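Hypothetical protein PH1948 (Pyrococcus horikoshii, PDB 1WY7) probably transfers a methyl group from S-adenosylmethionine to RNA and binds the product S-adenosylhomocysteine in a methyltransferase-fold domain. Local coordinates at residues 138-143 with 199-203. Sequence-based numbering, arbitrary orientation.
Sequences FEISDV and RFSKV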
ATOM      1  N   PHE A 138      -6.857  -8.419  -6.401  1.00 31.87           N
ATOM      2  CA  PHE A 138      -8.201  -8.914  -6.696  1.00 33.96           C
ATOM      3  C   PHE A 138      -8.301 -10.429  -6.549  1.00 34.90           C
ATOM      4  O   PHE A 138      -9.339 -10.969  -6.166  1.00 37.31           O
ATOM      5  CB  PHE A 138      -8.598  -8.492  -8.105  1.00 31.12           C
ATOM      6  CG  PHE A 138      -8.752  -7.013  -8.259  1.00 32.57           C
ATOM      7  CD1 PHE A 138      -8.509  -6.400  -9.478  1.00 30.22           C
ATOM      8  CD2 PHE A 138      -9.125  -6.226  -7.170  1.00 31.99           C
ATOM      9  CE1 PHE A 138      -8.627  -5.030  -9.617  1.00 31.92           C
ATOM     10  CE2 PHE A 138      -9.249  -4.856  -7.297  1.00 32.28           C
ATOM     11  CZ  PHE A 138      -8.998  -4.253  -8.524  1.00 33.53           C
ATOM     12  N   GLU A 139      -7.201 -11.101  -6.838  1.00 34.79           N
ATOM     13  CA  GLU A 139      -7.105 -12.552  -6.764  1.00 37.24           C
ATOM     14  C   GLU A 139      -7.117 -13.099  -5.329  1.00 37.36           C
ATOM     15  O   GLU A 139      -7.814 -14.071  -5.032  1.00 36.31           O
ATOM     16  CB  GLU A 139      -5.795 -12.969  -7.451  1.00 39.40           C
ATOM     17  CG  GLU A 139      -5.724 -14.392  -7.926  1.00 45.83           C
ATOM     18  CD  GLU A 139      -4.305 -14.954  -7.882  1.00 48.14           C
ATOM     19  OE1 GLU A 139      -3.347 -14.215  -8.195  1.00 47.77           O
ATOM     20  OE2 GLU A 139      -4.155 -16.146  -7.533  1.00 50.17           O
ATOM     21  N   ILE A 140      -6.351 -12.471  -4.436  1.00 37.14           N
ATOM     22  CA  ILE A 140      -6.239 -12.967  -3.062  1.00 35.88           C
ATOM     23  C   ILE A 140      -7.144 -12.380  -1.982  1.00 36.30           C
ATOM     24  O   ILE A 140      -7.144 -12.869  -0.853  1.00 35.88           O
ATOM     25  CB  ILE A 140      -4.779 -12.846  -2.532  1.00 34.72           C
ATOM     26  CG1 ILE A 140      -4.378 -11.374  -2.383  1.00 34.78           C
ATOM     27  CG2 ILE A 140      -3.820 -13.536  -3.477  1.00 35.14           C
ATOM     28  CD1 ILE A 140      -3.050 -11.174  -1.628  1.00 31.00           C
ATOM     29  N   SER A 141      -7.917 -11.351  -2.301  1.00 37.41           N
ATOM     30  CA  SER A 141      -8.780 -10.752  -1.287  1.00 37.76           C
ATOM     31  C   SER A 141     -10.101 -10.262  -1.859  1.00 37.98           C
ATOM     32  O   SER A 141     -10.258 -10.160  -3.072  1.00 39.16           O
ATOM     33  CB  SER A 141      -8.053  -9.575  -0.613  1.00 38.91           C
ATOM     34  OG  SER A 141      -8.852  -8.979   0.406  1.00 39.44           O
ATOM     35  N   ASP A 142     -11.049  -9.965  -0.976  1.00 38.36           N
ATOM     36  CA  ASP A 142     -12.352  -9.447  -1.390  1.00 39.21           C
ATOM     37  C   ASP A 142     -12.455  -7.941  -1.119  1.00 37.22           C
ATOM     38  O   ASP A 142     -13.385  -7.283  -1.595  1.00 36.16           O
ATOM     39  CB  ASP A 142     -13.482 -10.195  -0.674  1.00 42.93           C
ATOM     40  CG  ASP A 142     -13.747 -11.573  -1.278  1.00 45.89           C
ATOM     41  OD1 ASP A 142     -14.384 -12.403  -0.590  1.00 46.95           O
ATOM     42  OD2 ASP A 142     -13.333 -11.818  -2.437  1.00 46.91           O
ATOM     43  N   VAL A 143     -11.498  -7.407  -0.355  1.00 34.00           N
ATOM     44  CA  VAL A 143     -11.437  -5.972  -0.062  1.00 30.28           C
ATOM     45  C   VAL A 143     -10.019  -5.462  -0.325  1.00 29.37           C
ATOM     46  O   VAL A 143      -9.053  -5.946   0.266  1.00 28.22           O
ATOM     47  CB  VAL A 143     -11.813  -5.654   1.408  1.00 32.49           C
ATOM     48  CG1 VAL A 143     -11.698  -4.141   1.646  1.00 31.57           C
ATOM     49  CG2 VAL A 143     -13.241  -6.113   1.705  1.00 29.87           C
ATOM     50  N   ARG A 199     -10.829   2.131  -2.437  1.00 27.42           N
ATOM     51  CA  ARG A 199     -11.282   0.994  -1.661  1.00 27.67           C
ATOM     52  C   ARG A 199     -12.137   0.217  -2.655  1.00 29.42           C
ATOM     53  O   ARG A 199     -13.147   0.732  -3.135  1.00 30.73           O
ATOM     54  CB  ARG A 199     -12.152   1.384  -0.482  1.00 27.40           C
ATOM     55  CG  ARG A 199     -12.620   0.125   0.250  1.00 27.04           C
ATOM     56  CD  ARG A 199     -13.535   0.391   1.409  1.00 29.00           C
ATOM     57  NE  ARG A 199     -13.853  -0.863   2.088  1.00 30.37           N
ATOM     58  CZ  ARG A 199     -14.881  -1.648   1.780  1.00 30.88           C
ATOM     59  NH1 ARG A 199     -15.070  -2.774   2.460  1.00 25.80           N
ATOM     60  NH2 ARG A 199     -15.729  -1.299   0.807  1.00 26.72           N
ATOM     61  N   PHE A 200     -11.713  -0.999  -2.981  1.00 29.35           N
ATOM     62  CA  PHE A 200     -12.426  -1.861  -3.922  1.00 29.60           C
ATOM     63  C   PHE A 200     -13.097  -2.973  -3.113  1.00 32.64           C
ATOM     64  O   PHE A 200     -12.536  -3.450  -2.128  1.00 30.44           O
ATOM     65  CB  PHE A 200     -11.444  -2.514  -4.906  1.00 25.83           C
ATOM     66  CG  PHE A 200     -10.618  -1.536  -5.706  1.00 25.18           C
ATOM     67  CD1 PHE A 200     -11.095  -1.012  -6.895  1.00 24.90           C
ATOM     68  CD2 PHE A 200      -9.329  -1.207  -5.303  1.00 23.45           C
ATOM     69  CE1 PHE A 200     -10.300  -0.178  -7.681  1.00 25.10           C
ATOM     70  CE2 PHE A 200      -8.526  -0.379  -6.078  1.00 23.39           C
ATOM     71  CZ  PHE A 200      -9.008   0.137  -7.268  1.00 22.82           C
ATOM     72  N   SER A 201     -14.288  -3.388  -3.533  1.00 34.82           N
ATOM     73  CA  SER A 201     -15.014  -4.453  -2.854  1.00 37.78           C
ATOM     74  C   SER A 201     -15.499  -5.441  -3.918  1.00 40.32           C
ATOM     75  O   SER A 201     -16.009  -5.021  -4.962  1.00 39.74           O
ATOM     76  CB  SER A 201     -16.205  -3.861  -2.099  1.00 39.13           C
ATOM     77  OG  SER A 201     -16.876  -4.854  -1.346  1.00 41.15           O
ATOM     78  N   LYS A 202     -15.345  -6.740  -3.671  1.00 43.24           N
ATOM     79  CA  LYS A 202     -15.776  -7.741  -4.655  1.00 48.14           C
ATOM     80  C   LYS A 202     -17.297  -7.752  -4.834  1.00 49.99           C
ATOM     81  O   LYS A 202     -18.038  -7.956  -3.875  1.00 49.62           O
ATOM     82  CB  LYS A 202     -15.295  -9.141  -4.255  1.00 49.53           C
ATOM     83  CG  LYS A 202     -15.585 -10.187  -5.325  1.00 52.72           C
ATOM     84  CD  LYS A 202     -14.742 -11.442  -5.169  1.00 55.40           C
ATOM     85  CE  LYS A 202     -14.738 -12.233  -6.476  1.00 57.10           C
ATOM     86  NZ  LYS A 202     -13.848 -13.432  -6.433  1.00 59.88           N
ATOM     87  N   VAL A 203     -17.749  -7.539  -6.070  1.00 54.01           N
ATOM     88  CA  VAL A 203     -19.182  -7.502  -6.380  1.00 57.99           C
ATOM     89  C   VAL A 203     -19.915  -8.691  -5.767  1.00 60.76           C
ATOM     90  O   VAL A 203     -19.577  -9.849  -6.027  1.00 59.95           O
ATOM     91  CB  VAL A 203     -19.424  -7.462  -7.903  1.00 58.19           C
ATOM     92  CG1 VAL A 203     -20.915  -7.419  -8.192  1.00 58.16           C
ATOM     93  CG2 VAL A 203     -18.738  -6.236  -8.499  1.00 57.97           C
TER
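Strand 143-149 enters the seven-stranded sheet after the two-residue link S141-D142 that follows helix 131-140, and here its first residue meets the C-terminal end of antiparallel strand 191-202. V143 and S201 form a non-hydrogen-bonded pair with CA atoms 4.8 Å apart. The adjoining backbone bond runs from K202 N to D142 O (2.9 Å, N-H...O angle 152°). That oxygen also receives a CA-H...O contact from S201 CA, while V143 CA makes a similar one to F200 O at 3.4 Å. Beyond this bond, the extended K202 chain passes the D142 carboxylate, its CD 3.1 Å from D142 OD2. D142 OD2 and K202 NZ, however, stay 4.3 Å apart, too far to count as a salt bridge; the carboxylate's salt-bridge partner is R112. On the face of V143 and S201, V143 CG1 lies 3.7 Å from R199 NH1, which is salt-bridged to D47, while R199 NH2 is hydrogen-bonded to T170 OG1. On the other face, the ring of F138, from the helix's last turn, turns its edge to the face of F200, with planes at 83° and centroids 5.4 Å apart. With CG anti to the carbonyl carbon (chi1 -66°), the F138 ring extends towards strand 191-202, bringing CZ over the centre of the F200 ring. Helix 152-164 packs against both rings. The pairing is that of the Rossmann-like methyltransferase fold, in which an antiparallel strand 7 inserts between strands 5 and 6.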